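Local coordinates for Lmo0812 protein (Listeria monocytogenes serovar 1/2a, PDB 4YF1) that is a putative pyrophosphohydrolase of the HD-domain family, possibly hydrolysing the 3'-diphosphate of guanosine 3',5'-bis(diphosphate), at residues 65-68 against 69-73; 47-50 against 51-54; 33-36 against 37-41; 93-96 against 97-100. All coordinates share one frame; numbering follows the deposited sequence. Where two conformers were deposited one is given.

How the contacts relate
All four contacts are helix starts in one all-helical HD domain. Along the chain the order is contact 3, contact 2, contact 1, contact 4. Contact 3 opens helix 35-45 and contact 2 opens the next helix, 50-64. These two touch through Val-53 and Ala-40, with centres about 13 Å apart. Contact 1 begins helix 69-76, which follows helix 50-64, and its centre is about 19 Å from those of contacts 2 and 3. Contact 4 begins helix 95-108, on the other side of the chain's centre from contacts 2 and 3. Contacts 1, 2 and 3 also touch the second subunit, so three of these helix starts contribute to the dimer.

Contact 1: residues 65-68 against 69-73; sequences TEMT and DADIR. With NA (sodium ion), chain E.
Thr-68 and Asp-71 cross at the first turn of helix 69-76 and form a capping box. Each side chain serves the backbone of the other. Asp-71 N donates to Thr-68 OG1 at 3.2 Å, and Thr-68 N donates to Asp-71 OD2 at 3.0 Å. The second bond reaches OD2 on its anti side, 31° out of the carboxylate plane. A weak bond from Thr-68 OG1 to the same OD2 adds a third link. Thr-68 OG1 can take this part because it stands between its own N and carbonyl carbon (chi1 67°), turned to the helix start. Thr-68 O then accepts from Ile-72 N at 3.1 Å.

Met-67, a selenomethionine, lies obliquely against Asp-71. Its CG sits 3.8 Å from Asp-71 CB. Further along the helix, Arg-73 grips the Asp-69 carboxylate side-on. Its NE meets Asp-69 OD2 at 2.8 Å in the guanidinium plane, and its NH2 donates to Asp-69 OD1; the guanidinium also makes salt bridges to Asp-78 and Asp-82.

Before the cap, Thr-65 OG1 accepts from Met-67 N at 3.1 Å, an ST turn. The carbonyl oxygens of Thr-65 and Met-67 bind the sodium ion with Val-62 O. Met-67 packs on Ala-61 of helix 50-64 and on Ala-61 of the second subunit. Ile-72 packs on Val-62 of helix 50-64 and on Ala-81 and Val-84 of helix 78-87.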
loop_
_atom_site.group_PDB
_atom_site.type_symbol
_atom_site.label_atom_id
_atom_site.label_comp_id
_atom_site.label_asym_id
_atom_site.label_seq_id
_atom_site.Cartn_x
_atom_site.Cartn_y
_atom_site.Cartn_z
ATOM N N THR A 65 9.612 3.017 10.107
ATOM C CA THR A 65 8.712 3.406 11.207
ATOM C C THR A 65 8.660 2.286 12.236
ATOM O O THR A 65 9.226 1.199 12.022
ATOM C CB THR A 65 7.271 3.745 10.731
ATOM O OG1 THR A 65 6.464 2.564 10.621
ATOM C CG2 THR A 65 7.289 4.507 9.404
ATOM N N GLU A 66 7.960 2.536 13.338
ATOM C CA GLU A 66 7.841 1.547 14.412
ATOM C C GLU A 66 6.892 0.404 14.080
ATOM O O GLU A 66 6.766 -0.525 14.864
ATOM C CB GLU A 66 7.448 2.215 15.740
ATOM C CG GLU A 66 8.477 3.202 16.286
ATOM C CD GLU A 66 9.858 2.585 16.521
ATOM O OE1 GLU A 66 10.246 2.420 17.698
ATOM O OE2 GLU A 66 10.551 2.230 15.536
HETATM N N MSE A 67 6.242 0.455 12.920
HETATM C CA MSE A 67 5.372 -0.652 12.496
HETATM C C MSE A 67 6.239 -1.894 12.429
HETATM O O MSE A 67 7.401 -1.834 11.996
HETATM C CB MSE A 67 4.706 -0.352 11.150
HETATM C CG MSE A 67 3.706 -1.428 10.744
HETATM SE SE MSE A 67 2.759 -0.901 9.085
HETATM C CE MSE A 67 1.025 -1.695 9.587
ATOM N N THR A 68 5.678 -3.025 12.853
ATOM C CA THR A 68 6.402 -4.294 12.928
ATOM C C THR A 68 5.791 -5.402 12.077
ATOM O O THR A 68 4.700 -5.256 11.524
ATOM C CB THR A 68 6.365 -4.817 14.372
ATOM O OG1 THR A 68 5.016 -5.181 14.717
ATOM C CG2 THR A 68 6.881 -3.762 15.344
ATOM N N ASP A 69 6.498 -6.532 12.029
ATOM C CA ASP A 69 6.021 -7.731 11.356
ATOM C C ASP A 69 4.656 -8.166 11.922
ATOM O O ASP A 69 3.758 -8.553 11.170
ATOM C CB ASP A 69 7.023 -8.878 11.567
ATOM C CG ASP A 69 6.530 -10.191 10.988
ATOM O OD1 ASP A 69 6.656 -10.408 9.770
ATOM O OD2 ASP A 69 6.025 -11.020 11.755
ATOM N N ALA A 70 4.525 -8.123 13.246
ATOM C CA ALA A 70 3.276 -8.510 13.918
ATOM C C ALA A 70 2.095 -7.612 13.517
ATOM O O ALA A 70 0.978 -8.101 13.349
ATOM C CB ALA A 70 3.458 -8.493 15.423
ATOM N N ASP A 71 2.349 -6.309 13.379
ATOM C CA ASP A 71 1.316 -5.354 12.920
ATOM C C ASP A 71 0.857 -5.709 11.497
ATOM O O ASP A 71 -0.343 -5.727 11.214
ATOM C CB ASP A 71 1.837 -3.918 12.927
ATOM C CG ASP A 71 2.199 -3.418 14.315
ATOM O OD1 ASP A 71 1.491 -3.762 15.287
ATOM O OD2 ASP A 71 3.176 -2.640 14.426
ATOM N N ILE A 72 1.805 -6.001 10.600
ATOM C CA ILE A 72 1.425 -6.383 9.227
ATOM C C ILE A 72 0.586 -7.659 9.200
ATOM O O ILE A 72 -0.402 -7.717 8.477
ATOM C CB ILE A 72 2.648 -6.520 8.300
ATOM C CG1 ILE A 72 3.333 -5.158 8.194
ATOM C CG2 ILE A 72 2.228 -6.990 6.901
ATOM C CD1 ILE A 72 4.539 -5.142 7.304
ATOM N N ARG A 73 0.969 -8.670 9.987
ATOM C CA ARG A 73 0.213 -9.931 10.030
ATOM C C ARG A 73 -1.191 -9.735 10.506
ATOM O O ARG A 73 -2.099 -10.309 9.934
ATOM C CB ARG A 73 0.866 -10.989 10.936
ATOM C CG ARG A 73 2.099 -11.571 10.330
ATOM C CD ARG A 73 2.850 -12.581 11.187
ATOM N NE ARG A 73 4.150 -12.653 10.545
ATOM C CZ ARG A 73 4.411 -13.325 9.420
ATOM N NH1 ARG A 73 3.504 -14.117 8.845
ATOM N NH2 ARG A 73 5.622 -13.223 8.889
HETATM NA NA NA E . 9.699 -1.113 12.138
#

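Contact 2: residues 47-50 against 51-54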
loop_
_atom_site.group_PDB
_atom_site.type_symbol
_atom_site.label_atom_id
_atom_site.label_comp_id
_atom_site.label_asym_id
_atom_site.label_seq_id
_atom_site.Cartn_x
_atom_site.Cartn_y
_atom_site.Cartn_z
ATOM N N GLY A 47 2.560 -6.926 -13.783
ATOM C CA GLY A 47 1.542 -8.034 -13.724
ATOM C C GLY A 47 1.445 -8.742 -12.377
ATOM O O GLY A 47 0.669 -9.696 -12.236
ATOM N N PHE A 48 2.192 -8.295 -11.359
ATOM C CA PHE A 48 2.157 -9.008 -10.070
ATOM C C PHE A 48 0.844 -8.828 -9.325
ATOM O O PHE A 48 0.193 -7.783 -9.426
ATOM C CB PHE A 48 3.361 -8.640 -9.185
ATOM C CG PHE A 48 4.646 -9.184 -9.711
ATOM C CD1 PHE A 48 4.973 -10.517 -9.505
ATOM C CD2 PHE A 48 5.542 -8.372 -10.428
ATOM C CE1 PHE A 48 6.139 -11.051 -10.033
ATOM C CE2 PHE A 48 6.704 -8.903 -10.953
ATOM C CZ PHE A 48 7.003 -10.236 -10.761
ATOM N N ARG A 49 0.452 -9.869 -8.586
ATOM C CA ARG A 49 -0.799 -9.847 -7.850
ATOM C C ARG A 49 -0.767 -8.828 -6.737
ATOM O O ARG A 49 0.313 -8.351 -6.324
ATOM C CB ARG A 49 -1.135 -11.240 -7.289
ATOM C CG ARG A 49 -0.192 -11.759 -6.230
ATOM C CD ARG A 49 -0.343 -13.256 -6.009
ATOM N NE ARG A 49 0.709 -13.785 -5.144
ATOM C CZ ARG A 49 0.569 -14.223 -3.894
ATOM N NH1 ARG A 49 -0.631 -14.339 -3.291
ATOM N NH2 ARG A 49 1.648 -14.649 -3.255
ATOM N N GLU A 50 -1.951 -8.532 -6.222
ATOM C CA GLU A 50 -2.142 -7.511 -5.202
ATOM C C GLU A 50 -1.294 -7.722 -3.937
ATOM O O GLU A 50 -0.704 -6.759 -3.410
ATOM C CB GLU A 50 -3.631 -7.392 -4.829
ATOM C CG GLU A 50 -3.988 -6.023 -4.282
ATOM C CD GLU A 50 -3.833 -4.924 -5.337
ATOM O OE1 GLU A 50 -3.226 -3.861 -5.032
ATOM O OE2 GLU A 50 -4.285 -5.155 -6.492
ATOM N N GLU A 51 -1.204 -8.970 -3.465
ATOM C CA GLU A 51 -0.387 -9.249 -2.282
ATOM C C GLU A 51 1.080 -8.786 -2.469
ATOM O O GLU A 51 1.717 -8.315 -1.524
ATOM C CB GLU A 51 -0.381 -10.726 -1.928
ATOM C CG GLU A 51 -1.718 -11.294 -1.427
ATOM C CD GLU A 51 -2.762 -11.529 -2.492
ATOM O OE1 GLU A 51 -2.566 -11.190 -3.692
ATOM O OE2 GLU A 51 -3.828 -12.094 -2.113
ATOM N N VAL A 52 1.600 -8.961 -3.681
ATOM C CA VAL A 52 2.981 -8.572 -3.996
ATOM C C VAL A 52 3.102 -7.058 -4.054
ATOM O O VAL A 52 4.060 -6.488 -3.541
ATOM C CB VAL A 52 3.473 -9.205 -5.327
ATOM C CG1 VAL A 52 4.873 -8.728 -5.706
ATOM C CG2 VAL A 52 3.506 -10.724 -5.227
ATOM N N VAL A 53 2.152 -6.412 -4.720
ATOM C CA VAL A 53 2.152 -4.965 -4.825
ATOM C C VAL A 53 2.135 -4.311 -3.438
ATOM O O VAL A 53 2.896 -3.366 -3.162
ATOM C CB VAL A 53 0.978 -4.473 -5.677
ATOM C CG1 VAL A 53 0.821 -2.965 -5.561
ATOM C CG2 VAL A 53 1.169 -4.904 -7.116
ATOM N N VAL A 54 1.275 -4.822 -2.568
ATOM C CA VAL A 54 1.154 -4.293 -1.214
ATOM C C VAL A 54 2.392 -4.558 -0.389
ATOM O O VAL A 54 2.782 -3.708 0.412
ATOM C CB VAL A 54 -0.106 -4.823 -0.514
ATOM C CG1 VAL A 54 -0.130 -4.423 0.956
ATOM C CG2 VAL A 54 -1.338 -4.273 -1.223
HETATM O O HOH W 1 -3.266 -14.706 -3.852
#
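Arg-49 and Glu-51 meet at the first turn of helix 50-64. A first torsion of 66° tucks Arg-49 CG in over its own backbone, and the chain then runs extended to NE. This carries it across Glu-51 at about a right angle. Glu-51 bends at its second torsion (chi2 76°) and folds back, placing OE1 3.5 Å from Arg-49 CG. Its CB lies over one face of the guanidinium. The charged ends are further apart: the salt bridge from Arg-49 NH1 to Glu-51 OE1 is long, at 3.7 Å. A water accepts from Arg-49 NH1 at 2.7 Å and gives a weak bond to Glu-51 OE2. Arg-49 also has salt bridges to Glu-112 and Glu-79, so Glu-51 is one of several acids around it.

Glu-50 has CG roughly anti to its backbone N (chi1 -155°), bends at its second torsion and forms a salt bridge with Arg-44 of the second subunit. Phe-48 CB packs 3.8 Å from Val-52 CG1. The Phe-48 side chain also packs on Leu-43 of helix 35-45 and on Leu-111 and Ala-115 of helix 111-132.

Val-53 N donates to Arg-49 O at 3.1 Å, and Val-54 N to Glu-50 O at 2.9 Å. Gly-47 closes the preceding helix with a positive phi in a Schellman motif. Arg-49 takes the N-cap position of the next, making this a short helix-to-helix turn within the all-helical HD domain.

Contact 3: residues 33-36 against 37-41; sequences FSHP and LNVAR
His-35 O accepts from Val-39 N at 2.9 Å. The same two residues also meet through their side chains. Val-39 CG2 sits over one face of the His-35 imidazole, 3.7 Å from the ring centroid and 21° off the ring normal. This CH-pi contact is offset toward the rim; of the ring atoms, His-35 CE1 is nearest to Val-39 CG2, at 3.5 Å. The His-35 side chain swings away from its own N (chi1 179°), which lays the ring across Val-39.

Both ring nitrogens have partners: NE2 is hydrogen-bonded to Asp-120 and ND1 to Asp-123, which also takes Asn-38 ND2. Together with the methyl on its face, these two bonds should hold the imidazole from rotating.

Ser-34 is the N-cap residue. Its O accepts from Asn-38 N at 3.0 Å. Its OG touches Leu-37 CD2 in one of the two conformers deposited for that leucine, and Pro-36 CB packs against the same methyl. Pro-36 O takes the next bond of the helix, from Ala-40 N at 2.9 Å.

The buried Asn-38 amide is used at both ends. Its ND2 also bonds to Gly-29 O and its OD1 accepts from Tyr-32 N, which ties the preceding loop to the helix. His-35 converges with His-59, Asp-60 and Asp-120, with no metal bound to them here, a pattern consistent with the H...HD...D metal site of HD-domain hydrolases.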
loop_
_atom_site.group_PDB
_atom_site.type_symbol
_atom_site.label_atom_id
_atom_site.label_comp_id
_atom_site.label_asym_id
_atom_site.label_seq_id
_atom_site.Cartn_x
_atom_site.Cartn_y
_atom_site.Cartn_z
ATOM N N PHE A 33 6.051 10.576 -6.350
ATOM C CA PHE A 33 6.848 11.343 -5.373
ATOM C C PHE A 33 6.841 10.713 -3.994
ATOM O O PHE A 33 6.755 11.378 -2.974
ATOM C CB PHE A 33 6.388 12.797 -5.353
ATOM C CG PHE A 33 6.456 13.424 -6.697
ATOM C CD1 PHE A 33 7.657 13.912 -7.175
ATOM C CD2 PHE A 33 5.350 13.429 -7.533
ATOM C CE1 PHE A 33 7.742 14.450 -8.449
ATOM C CE2 PHE A 33 5.432 13.951 -8.811
ATOM C CZ PHE A 33 6.626 14.465 -9.270
ATOM N N SER A 34 6.936 9.393 -4.017
ATOM C CA SER A 34 6.914 8.557 -2.846
ATOM C C SER A 34 7.487 7.216 -3.276
ATOM O O SER A 34 7.012 6.633 -4.238
ATOM C CB SER A 34 5.470 8.386 -2.387
ATOM O OG SER A 34 5.346 7.369 -1.431
ATOM N N HIS A 35 8.511 6.747 -2.582
ATOM C CA HIS A 35 9.153 5.477 -2.904
ATOM C C HIS A 35 8.159 4.296 -2.886
ATOM O O HIS A 35 8.089 3.572 -3.857
ATOM C CB HIS A 35 10.366 5.252 -1.973
ATOM C CG HIS A 35 11.082 3.959 -2.198
ATOM N ND1 HIS A 35 11.838 3.718 -3.324
ATOM C CD2 HIS A 35 11.186 2.847 -1.431
ATOM C CE1 HIS A 35 12.367 2.509 -3.248
ATOM N NE2 HIS A 35 11.978 1.956 -2.113
ATOM N N PRO A 36 7.347 4.144 -1.818
ATOM C CA PRO A 36 6.398 3.007 -1.804
ATOM C C PRO A 36 5.391 3.024 -2.955
ATOM O O PRO A 36 5.113 1.968 -3.512
ATOM C CB PRO A 36 5.667 3.172 -0.474
ATOM C CG PRO A 36 6.608 3.937 0.391
ATOM C CD PRO A 36 7.303 4.892 -0.540
ATOM N N LEU A 37 4.831 4.190 -3.290
ATOM C CA LEU A 37 3.884 4.288 -4.384
ATOM C C LEU A 37 4.548 3.971 -5.723
ATOM O O LEU A 37 3.966 3.309 -6.560
ATOM C CB LEU A 37 3.209 5.662 -4.389
ATOM C CG LEU A 37 2.117 5.868 -3.326
ATOM C CD1 LEU A 37 0.908 5.046 -3.690
ATOM C CD2 LEU A 37 2.544 5.517 -1.920
ATOM N N ASN A 38 5.774 4.468 -5.919
ATOM C CA ASN A 38 6.498 4.183 -7.169
ATOM C C ASN A 38 6.902 2.721 -7.315
ATOM O O ASN A 38 6.872 2.173 -8.416
ATOM C CB ASN A 38 7.778 5.067 -7.318
ATOM C CG ASN A 38 7.483 6.527 -7.654
ATOM O OD1 ASN A 38 6.364 6.916 -7.970
ATOM N ND2 ASN A 38 8.555 7.365 -7.628
ATOM N N VAL A 39 7.291 2.086 -6.214
ATOM C CA VAL A 39 7.663 0.665 -6.229
ATOM C C VAL A 39 6.360 -0.144 -6.521
ATOM O O VAL A 39 6.364 -1.056 -7.324
ATOM C CB VAL A 39 8.299 0.237 -4.885
ATOM C CG1 VAL A 39 8.343 -1.259 -4.738
ATOM C CG2 VAL A 39 9.689 0.843 -4.729
ATOM N N ALA A 40 5.268 0.243 -5.884
ATOM C CA ALA A 40 3.967 -0.476 -6.128
ATOM C C ALA A 40 3.553 -0.393 -7.605
ATOM O O ALA A 40 3.060 -1.356 -8.176
ATOM C CB ALA A 40 2.878 0.095 -5.224
ATOM N N ARG A 41 3.763 0.767 -8.228
ATOM C CA ARG A 41 3.497 0.942 -9.645
ATOM C C ARG A 41 4.341 0.035 -10.539
ATOM O O ARG A 41 3.827 -0.565 -11.500
ATOM C CB ARG A 41 3.662 2.423 -10.047
ATOM C CG ARG A 41 3.588 2.707 -11.527
ATOM C CD ARG A 41 3.671 4.191 -11.872
ATOM N NE ARG A 41 3.780 4.347 -13.310
ATOM C CZ ARG A 41 4.890 4.132 -14.006
ATOM N NH1 ARG A 41 6.059 3.857 -13.380
ATOM N NH2 ARG A 41 4.866 4.271 -15.326
#

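Contact 4: residues 93-96 against 97-100; sequences LSWE and ERKA
The chain leaves an extended Leu-93, takes Ser-94 as N-cap and turns into helix 95-108, with Ser-94, Trp-95 and Glu-96 carbonyls bonded to the amides of Arg-98, Lys-99 and Ala-100. It is an N-cap, with a serine side chain capping the helix, on the surface of the HD domain. Ser-94 OG accepts from Glu-97 N at 3.3 Å. Its chi1 of 73° turns the hydroxyl back over the first turn. Ser-94 OG also lies 3.3 Å from Glu-97 CG. A water accepts from Ser-94 N at 2.7 Å and gives a weak bond to Glu-97 OE1.

Lys-99 and Arg-98 both pack on Trp-95, one over a face and one at the edge. Lys-99 crosses obliquely, with CG over one face of the indole, 3.8 Å from the centroid of the six-membered ring. Its NZ reaches toward the five-membered ring, 4.6 Å from that centroid and off-centre, as a cation-pi contact. The bend in the lysine chain (chi2 39°) carries it along the ring. Arg-98 NH1 lies at the indole edge, 3.9 Å from Trp-95 CD1, while Trp-95 CA lies over one face of the guanidinium. The guanidinium stands almost perpendicular to the ring.

Glu-89 forms salt bridges with both Arg-98 NH2 and Lys-99 NZ. Trp-95 also packs on Leu-149 and Gln-150 of helix 147-160.

Arg-98 bends at its third torsion and turns back to the residue before the cap. There its NE donates to Leu-93 O at 2.9 Å, with the oxygen in the guanidinium plane but the nitrogen 38° above the carbonyl plane.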
loop_
_atom_site.group_PDB
_atom_site.type_symbol
_atom_site.label_atom_id
_atom_site.label_comp_id
_atom_site.label_asym_id
_atom_site.label_seq_id
_atom_site.Cartn_x
_atom_site.Cartn_y
_atom_site.Cartn_z
ATOM N N LEU A 93 22.612 -5.554 12.028
ATOM C CA LEU A 93 23.790 -6.041 11.300
ATOM C C LEU A 93 24.459 -4.917 10.523
ATOM O O LEU A 93 23.816 -3.928 10.182
ATOM C CB LEU A 93 23.376 -7.134 10.337
ATOM C CG LEU A 93 22.641 -8.317 10.984
ATOM C CD1 LEU A 93 22.166 -9.337 9.955
ATOM C CD2 LEU A 93 23.506 -8.979 12.044
ATOM N N SER A 94 25.746 -5.082 10.230
ATOM C CA SER A 94 26.492 -4.055 9.479
ATOM C C SER A 94 25.922 -3.929 8.046
ATOM O O SER A 94 25.231 -4.849 7.545
ATOM C CB SER A 94 27.972 -4.415 9.402
ATOM O OG SER A 94 28.193 -5.495 8.504
ATOM N N TRP A 95 26.202 -2.807 7.400
ATOM C CA TRP A 95 25.739 -2.542 6.038
ATOM C C TRP A 95 26.214 -3.629 5.100
ATOM O O TRP A 95 25.403 -4.233 4.373
ATOM C CB TRP A 95 26.240 -1.170 5.558
ATOM C CG TRP A 95 25.639 -0.625 4.225
ATOM C CD1 TRP A 95 24.600 0.275 4.090
ATOM C CD2 TRP A 95 26.108 -0.886 2.906
ATOM N NE1 TRP A 95 24.431 0.604 2.773
ATOM C CE2 TRP A 95 25.320 -0.119 2.020
ATOM C CE3 TRP A 95 27.103 -1.716 2.379
ATOM C CZ2 TRP A 95 25.504 -0.163 0.627
ATOM C CZ3 TRP A 95 27.301 -1.742 0.987
ATOM C CH2 TRP A 95 26.525 -0.969 0.138
ATOM N N GLU A 96 27.499 -3.959 5.160
ATOM C CA GLU A 96 28.033 -5.031 4.290
ATOM C C GLU A 96 27.297 -6.396 4.491
ATOM O O GLU A 96 27.040 -7.120 3.521
ATOM C CB GLU A 96 29.507 -5.203 4.534
ATOM C CG GLU A 96 30.351 -4.094 3.936
ATOM C CD GLU A 96 31.771 -4.142 4.461
ATOM O OE1 GLU A 96 31.950 -3.912 5.673
ATOM O OE2 GLU A 96 32.685 -4.438 3.677
ATOM N N GLU A 97 26.957 -6.707 5.734
ATOM C CA GLU A 97 26.300 -7.976 6.022
ATOM C C GLU A 97 24.847 -7.929 5.528
ATOM O O GLU A 97 24.371 -8.887 4.927
ATOM C CB GLU A 97 26.435 -8.366 7.510
ATOM C CG GLU A 97 27.875 -8.761 7.870
ATOM C CD GLU A 97 28.080 -9.207 9.318
ATOM O OE1 GLU A 97 27.105 -9.437 10.077
ATOM O OE2 GLU A 97 29.266 -9.323 9.717
ATOM N N ARG A 98 24.153 -6.822 5.785
ATOM C CA ARG A 98 22.744 -6.669 5.335
ATOM C C ARG A 98 22.663 -6.782 3.826
ATOM O O ARG A 98 21.797 -7.429 3.253
ATOM C CB ARG A 98 22.189 -5.316 5.789
ATOM C CG ARG A 98 21.977 -5.210 7.291
ATOM C CD ARG A 98 21.361 -3.898 7.744
ATOM N NE ARG A 98 22.345 -2.809 7.933
ATOM C CZ ARG A 98 22.379 -1.636 7.299
ATOM N NH1 ARG A 98 23.333 -0.754 7.620
ATOM N NH2 ARG A 98 21.481 -1.288 6.383
ATOM N N LYS A 99 23.615 -6.143 3.168
ATOM C CA LYS A 99 23.658 -6.154 1.724
ATOM C C LYS A 99 24.010 -7.502 1.145
ATOM O O LYS A 99 23.387 -7.933 0.159
ATOM C CB LYS A 99 24.594 -5.027 1.218
ATOM C CG LYS A 99 23.856 -3.723 1.042
ATOM C CD LYS A 99 22.805 -3.335 2.066
ATOM C CE LYS A 99 21.915 -2.283 1.473
ATOM N NZ LYS A 99 20.919 -1.646 2.374
ATOM N N ALA A 100 24.936 -8.215 1.776
ATOM C CA ALA A 100 25.266 -9.546 1.285
ATOM C C ALA A 100 24.025 -10.472 1.417
ATOM O O ALA A 100 23.788 -11.359 0.557
ATOM C CB ALA A 100 26.421 -10.124 2.079
HETATM O O HOH W 2 27.010 -7.085 11.480
#